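Local structure of proximal thread matrix protein 1 (Mytilus galloprovincialis, 4CN9) at residues D86-V91 / L236-A241; K218-T223 / E243-D248. The protein probably binds collagen in the matrix of the mussel byssus through its paired von Willebrand factor type A domains, and carries zinc ions. All coordinates share one frame; numbering follows the deposited sequence.

Contact 1. Residues D86-V91 / L236-A241; sequences DSFTTV and LVIDLA
The ring of Phe88 meets helix 234-241 at its rim: the CB of Ala241 lies at the edge, near the ring plane, 3.8 Å from Phe88 CZ, while the CD1 of Ile238 approaches Phe88 CE2 obliquely at 4.0 Å. The side chains of Phe88 and Ile238 run past each other in opposite senses, and the ring touches two residues one turn apart on the same face of the helix. Ile238 also leans on Ser87, where Ile238 CD1 comes to 3.4 Å from Ser87 CB, tighter than usual for two carbons. With CG1 placed anti to the carbonyl carbon (chi1 -60°), Ile238 sends its longer branch toward the loop and brings CD1 against both Ser87 and Phe88. Ser87 offers this branch mainly its methylene, with OG 3.7 Å from Ile238 CD1. Cys50, on which both Phe88 and Ile238 also pack, is disulfide-bonded to Cys242 just beyond the helix and lies between the zinc ligands Glu49 and Asp51. With an alanine in place of Ile238, the CD1 and CG1 contacts to Ser87 would go, which would probably open a gap beside Ser87 and take one aliphatic neighbour from Phe88 CE2. The contact joins the loop after helix 73-85 to the last helix of the first von Willebrand factor type A domain. Buried, it rests on carbon-carbon packing, the polar Ser87 OG being satisfied by a hydrogen bond with Glu83 O.

Contact 2. Residues K218-T223 / E243-D248; sequences KNYVLT and EVCVVD
A slight, partly buried contact, made by the end of one tyrosine, bridges the first von Willebrand factor type A domain and the small antiparallel sheet between the two domains, near the centre of the molecule. Tyr220 closes a short 3-10 turn just before strand 221-224, the edge strand of the domain's mixed sheet, and its ring reaches out to strand 243-247, an edge strand of the three-stranded sheet. The backbones stay well apart, the nearest CA atoms being those of Tyr220 and Glu243 at 10.3 Å, and the phenol spans this distance. Its torsion sets CG anti to the carbonyl carbon (chi1 -74°), and the hydroxyl ends against the aliphatic part of Glu243, with Tyr220 OH 3.5 Å from Glu243 CG. Glu243 bends at chi2 (77°), turning its carboxylate away from the tyrosine; the ring and carboxylate planes stand 84° apart. The methylenes, rather than the acid, therefore form the surface that Tyr220 meets. On the same strand, Cys245 is tied by a disulfide to Cys441 of strand 439-447, and Glu243 also packs on Cys441, so the tyrosine ends beside a covalently fastened pair of strands. Its hydroxyl also approaches the disulfide sulfur, with Tyr220 OH 4.0 Å from Cys245 SG.

The centres of the two contacts lie 14 Å apart, and their segments alternate along the chain: 86-91, 218-223, 236-241, then 243-248. Strand 221-224, helix 234-241 and strand 243-247 follow one another, so contact 1 uses the helix that leads from one strand of contact 2 to the other. Contact 1 packs that helix on the loop after helix 73-85; contact 2 joins the edge of the first von Willebrand factor type A domain to the three-stranded sheet, whose strands come before, between and after the two domains. Direct packing connects them, with Leu222 against Leu236 and Val237, and Leu240 on the 3-10 turn at Asn219 and Tyr220.

Contact 1. Residues D86-V91 / L236-A241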
loop_
_atom_site.group_PDB
_atom_site.type_symbol
_atom_site.label_atom_id
_atom_site.label_comp_id
_atom_site.label_asym_id
_atom_site.label_seq_id
_atom_site.Cartn_x
_atom_site.Cartn_y
_atom_site.Cartn_z
ATOM N N ASP A 86 -22.454 2.543 9.192
ATOM C CA ASP A 86 -23.638 2.063 8.468
ATOM C C ASP A 86 -23.293 1.425 7.131
ATOM O O ASP A 86 -24.178 0.939 6.435
ATOM C CB ASP A 86 -24.637 3.216 8.260
ATOM C CG ASP A 86 -25.500 3.467 9.491
ATOM O OD1 ASP A 86 -25.513 2.606 10.401
ATOM O OD2 ASP A 86 -26.167 4.519 9.555
ATOM N N SER A 87 -22.008 1.418 6.780
ATOM C CA SER A 87 -21.534 0.793 5.542
ATOM C C SER A 87 -21.074 -0.661 5.731
ATOM O O SER A 87 -20.853 -1.394 4.749
ATOM C CB SER A 87 -20.381 1.619 4.967
ATOM O OG SER A 87 -20.776 2.975 4.788
ATOM N N PHE A 88 -20.936 -1.085 6.985
ATOM C CA PHE A 88 -20.470 -2.439 7.279
ATOM C C PHE A 88 -21.620 -3.291 7.764
ATOM O O PHE A 88 -22.074 -3.152 8.892
ATOM C CB PHE A 88 -19.320 -2.411 8.295
ATOM C CG PHE A 88 -18.049 -1.858 7.722
ATOM C CD1 PHE A 88 -17.175 -2.679 7.035
ATOM C CD2 PHE A 88 -17.753 -0.515 7.839
ATOM C CE1 PHE A 88 -16.022 -2.176 6.494
ATOM C CE2 PHE A 88 -16.595 -0.007 7.303
ATOM C CZ PHE A 88 -15.736 -0.841 6.614
ATOM N N THR A 89 -22.081 -4.174 6.890
ATOM C CA THR A 89 -23.321 -4.908 7.115
ATOM C C THR A 89 -23.266 -5.821 8.342
ATOM O O THR A 89 -24.282 -6.011 9.000
ATOM C CB THR A 89 -23.711 -5.728 5.866
ATOM O OG1 THR A 89 -22.729 -6.738 5.620
ATOM C CG2 THR A 89 -23.817 -4.824 4.652
ATOM N N THR A 90 -22.088 -6.354 8.670
ATOM C CA THR A 90 -21.961 -7.299 9.794
ATOM C C THR A 90 -21.727 -6.638 11.166
ATOM O O THR A 90 -21.601 -7.325 12.190
ATOM C CB THR A 90 -20.848 -8.354 9.539
ATOM O OG1 THR A 90 -19.566 -7.721 9.488
ATOM C CG2 THR A 90 -21.094 -9.092 8.222
ATOM N N VAL A 91 -21.670 -5.314 11.199
ATOM C CA VAL A 91 -21.632 -4.592 12.475
ATOM C C VAL A 91 -23.001 -4.731 13.134
ATOM O O VAL A 91 -24.018 -4.411 12.521
ATOM C CB VAL A 91 -21.299 -3.087 12.277
ATOM C CG1 VAL A 91 -21.322 -2.335 13.611
ATOM C CG2 VAL A 91 -19.955 -2.925 11.622
ATOM N N LEU A 236 -15.009 5.677 -1.704
ATOM C CA LEU A 236 -13.592 5.352 -1.820
ATOM C C LEU A 236 -13.040 4.671 -0.561
ATOM O O LEU A 236 -12.256 3.731 -0.647
ATOM C CB LEU A 236 -12.795 6.625 -2.104
ATOM C CG LEU A 236 -13.038 7.270 -3.472
ATOM C CD1 LEU A 236 -12.356 8.629 -3.576
ATOM C CD2 LEU A 236 -12.548 6.357 -4.577
ATOM N N VAL A 237 -13.443 5.152 0.608
ATOM C CA VAL A 237 -12.960 4.586 1.850
ATOM C C VAL A 237 -13.484 3.176 2.027
ATOM O O VAL A 237 -12.746 2.284 2.418
ATOM C CB VAL A 237 -13.338 5.464 3.063
ATOM C CG1 VAL A 237 -13.022 4.757 4.366
ATOM C CG2 VAL A 237 -12.605 6.795 2.996
ATOM N N ILE A 238 -14.762 2.966 1.731
ATOM C CA ILE A 238 -15.348 1.650 1.856
ATOM C C ILE A 238 -14.712 0.680 0.856
ATOM O O ILE A 238 -14.492 -0.480 1.177
ATOM C CB ILE A 238 -16.872 1.684 1.628
ATOM C CG1 ILE A 238 -17.543 2.604 2.654
ATOM C CG2 ILE A 238 -17.444 0.277 1.680
ATOM C CD1 ILE A 238 -17.187 2.306 4.103
ATOM N N ASP A 239 -14.431 1.164 -0.352
ATOM C CA ASP A 239 -13.791 0.340 -1.377
ATOM C C ASP A 239 -12.431 -0.150 -0.914
ATOM O O ASP A 239 -12.088 -1.311 -1.119
ATOM C CB ASP A 239 -13.624 1.120 -2.685
ATOM C CG ASP A 239 -14.938 1.311 -3.426
ATOM O OD1 ASP A 239 -15.918 0.617 -3.088
ATOM O OD2 ASP A 239 -14.985 2.152 -4.345
ATOM N N LEU A 240 -11.656 0.745 -0.302
ATOM C CA LEU A 240 -10.336 0.379 0.229
ATOM C C LEU A 240 -10.443 -0.503 1.469
ATOM O O LEU A 240 -9.639 -1.424 1.654
ATOM C CB LEU A 240 -9.523 1.632 0.554
ATOM C CG LEU A 240 -9.141 2.544 -0.610
ATOM C CD1 LEU A 240 -8.789 3.941 -0.109
ATOM C CD2 LEU A 240 -7.968 1.946 -1.377
ATOM N N ALA A 241 -11.423 -0.227 2.329
ATOM C CA ALA A 241 -11.609 -1.025 3.541
ATOM C C ALA A 241 -12.014 -2.437 3.178
ATOM O O ALA A 241 -11.702 -3.384 3.900
ATOM C CB ALA A 241 -12.664 -0.408 4.440
#

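Contact 2. Residues K218-T223 / E243-D248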
loop_
_atom_site.group_PDB
_atom_site.type_symbol
_atom_site.label_atom_id
_atom_site.label_comp_id
_atom_site.label_asym_id
_atom_site.label_seq_id
_atom_site.Cartn_x
_atom_site.Cartn_y
_atom_site.Cartn_z
ATOM N N LYS A 218 0.241 3.976 -1.254
ATOM C CA LYS A 218 -0.007 5.378 -1.584
ATOM C C LYS A 218 -1.450 5.656 -1.988
ATOM O O LYS A 218 -1.975 6.724 -1.674
ATOM C CB LYS A 218 0.921 5.848 -2.701
ATOM C CG LYS A 218 2.376 5.921 -2.311
ATOM C CD LYS A 218 3.215 6.202 -3.563
ATOM C CE LYS A 218 4.689 6.310 -3.246
ATOM N NZ LYS A 218 5.492 6.333 -4.505
ATOM N N ASN A 219 -2.106 4.725 -2.672
ATOM C CA ASN A 219 -3.498 4.980 -3.032
ATOM C C ASN A 219 -4.513 4.653 -1.939
ATOM O O ASN A 219 -5.708 4.745 -2.175
ATOM C CB ASN A 219 -3.907 4.375 -4.379
ATOM C CG ASN A 219 -3.517 2.929 -4.534
ATOM O OD1 ASN A 219 -3.419 2.171 -3.560
ATOM N ND2 ASN A 219 -3.301 2.523 -5.792
ATOM N N TYR A 220 -4.036 4.314 -0.742
ATOM C CA TYR A 220 -4.903 4.257 0.434
ATOM C C TYR A 220 -4.935 5.602 1.172
ATOM O O TYR A 220 -5.441 5.694 2.305
ATOM C CB TYR A 220 -4.422 3.163 1.388
ATOM C CG TYR A 220 -4.715 1.757 0.922
ATOM C CD1 TYR A 220 -4.208 1.280 -0.287
ATOM C CD2 TYR A 220 -5.473 0.899 1.698
ATOM C CE1 TYR A 220 -4.470 -0.007 -0.708
ATOM C CE2 TYR A 220 -5.747 -0.402 1.281
ATOM C CZ TYR A 220 -5.232 -0.850 0.088
ATOM O OH TYR A 220 -5.491 -2.140 -0.320
ATOM N N VAL A 221 -4.372 6.636 0.551
ATOM C CA VAL A 221 -4.443 7.996 1.075
ATOM C C VAL A 221 -5.491 8.776 0.295
ATOM O O VAL A 221 -5.432 8.844 -0.933
ATOM C CB VAL A 221 -3.115 8.741 0.942
ATOM C CG1 VAL A 221 -3.276 10.194 1.433
ATOM C CG2 VAL A 221 -2.009 8.024 1.715
ATOM N N LEU A 222 -6.459 9.339 1.009
ATOM C CA LEU A 222 -7.498 10.158 0.394
ATOM C C LEU A 222 -7.407 11.579 0.943
ATOM O O LEU A 222 -7.104 11.783 2.117
ATOM C CB LEU A 222 -8.867 9.565 0.678
ATOM C CG LEU A 222 -9.043 8.114 0.222
ATOM C CD1 LEU A 222 -10.354 7.592 0.708
ATOM C CD2 LEU A 222 -8.935 7.987 -1.282
ATOM N N THR A 223 -7.636 12.566 0.083
ATOM C CA THR A 223 -7.517 13.963 0.489
ATOM C C THR A 223 -8.756 14.752 0.075
ATOM O O THR A 223 -9.422 14.431 -0.904
ATOM C CB THR A 223 -6.271 14.638 -0.122
ATOM O OG1 THR A 223 -6.392 14.667 -1.548
ATOM C CG2 THR A 223 -5.003 13.885 0.258
ATOM N N GLU A 243 -11.096 -3.987 0.458
ATOM C CA GLU A 243 -10.068 -4.613 -0.359
ATOM C C GLU A 243 -9.376 -5.684 0.478
ATOM O O GLU A 243 -8.781 -5.386 1.503
ATOM C CB GLU A 243 -9.061 -3.562 -0.824
ATOM C CG GLU A 243 -8.043 -4.049 -1.842
ATOM C CD GLU A 243 -8.610 -4.162 -3.251
ATOM O OE1 GLU A 243 -9.774 -3.769 -3.472
ATOM O OE2 GLU A 243 -7.884 -4.639 -4.144
ATOM N N VAL A 244 -9.475 -6.941 0.070
ATOM C CA VAL A 244 -8.813 -7.996 0.826
ATOM C C VAL A 244 -7.551 -8.432 0.102
ATOM O O VAL A 244 -7.597 -8.887 -1.036
ATOM C CB VAL A 244 -9.731 -9.196 1.080
ATOM C CG1 VAL A 244 -8.984 -10.268 1.864
ATOM C CG2 VAL A 244 -10.978 -8.751 1.839
ATOM N N CYS A 245 -6.420 -8.267 0.773
ATOM C CA CYS A 245 -5.123 -8.574 0.185
ATOM C C CYS A 245 -4.506 -9.728 0.963
ATOM O O CYS A 245 -4.364 -9.626 2.170
ATOM C CB CYS A 245 -4.215 -7.337 0.251
ATOM S SG CYS A 245 -4.590 -6.005 -0.955
ATOM N N VAL A 246 -4.170 -10.828 0.282
ATOM C CA VAL A 246 -3.495 -11.975 0.921
ATOM C C VAL A 246 -2.244 -12.380 0.152
ATOM O O VAL A 246 -2.083 -12.015 -1.012
ATOM C CB VAL A 246 -4.393 -13.227 0.986
ATOM C CG1 VAL A 246 -5.710 -12.911 1.668
ATOM C CG2 VAL A 246 -4.627 -13.796 -0.414
ATOM N N VAL A 247 -1.357 -13.137 0.797
ATOM C CA VAL A 247 -0.209 -13.699 0.094
ATOM C C VAL A 247 -0.611 -15.028 -0.558
ATOM O O VAL A 247 -0.927 -15.997 0.130
ATOM C CB VAL A 247 0.988 -13.937 1.029
ATOM C CG1 VAL A 247 2.109 -14.684 0.280
ATOM C CG2 VAL A 247 1.498 -12.635 1.584
ATOM N N ASP A 248 -0.612 -15.072 -1.884
ATOM C CA ASP A 248 -1.039 -16.283 -2.600
ATOM C C ASP A 248 -0.231 -16.528 -3.874
ATOM O O ASP A 248 -0.547 -15.983 -4.940
ATOM C CB ASP A 248 -2.526 -16.197 -2.943
ATOM C CG ASP A 248 -3.065 -17.487 -3.581
ATOM O OD1 ASP A 248 -2.339 -18.501 -3.612
ATOM O OD2 ASP A 248 -4.224 -17.484 -4.044
#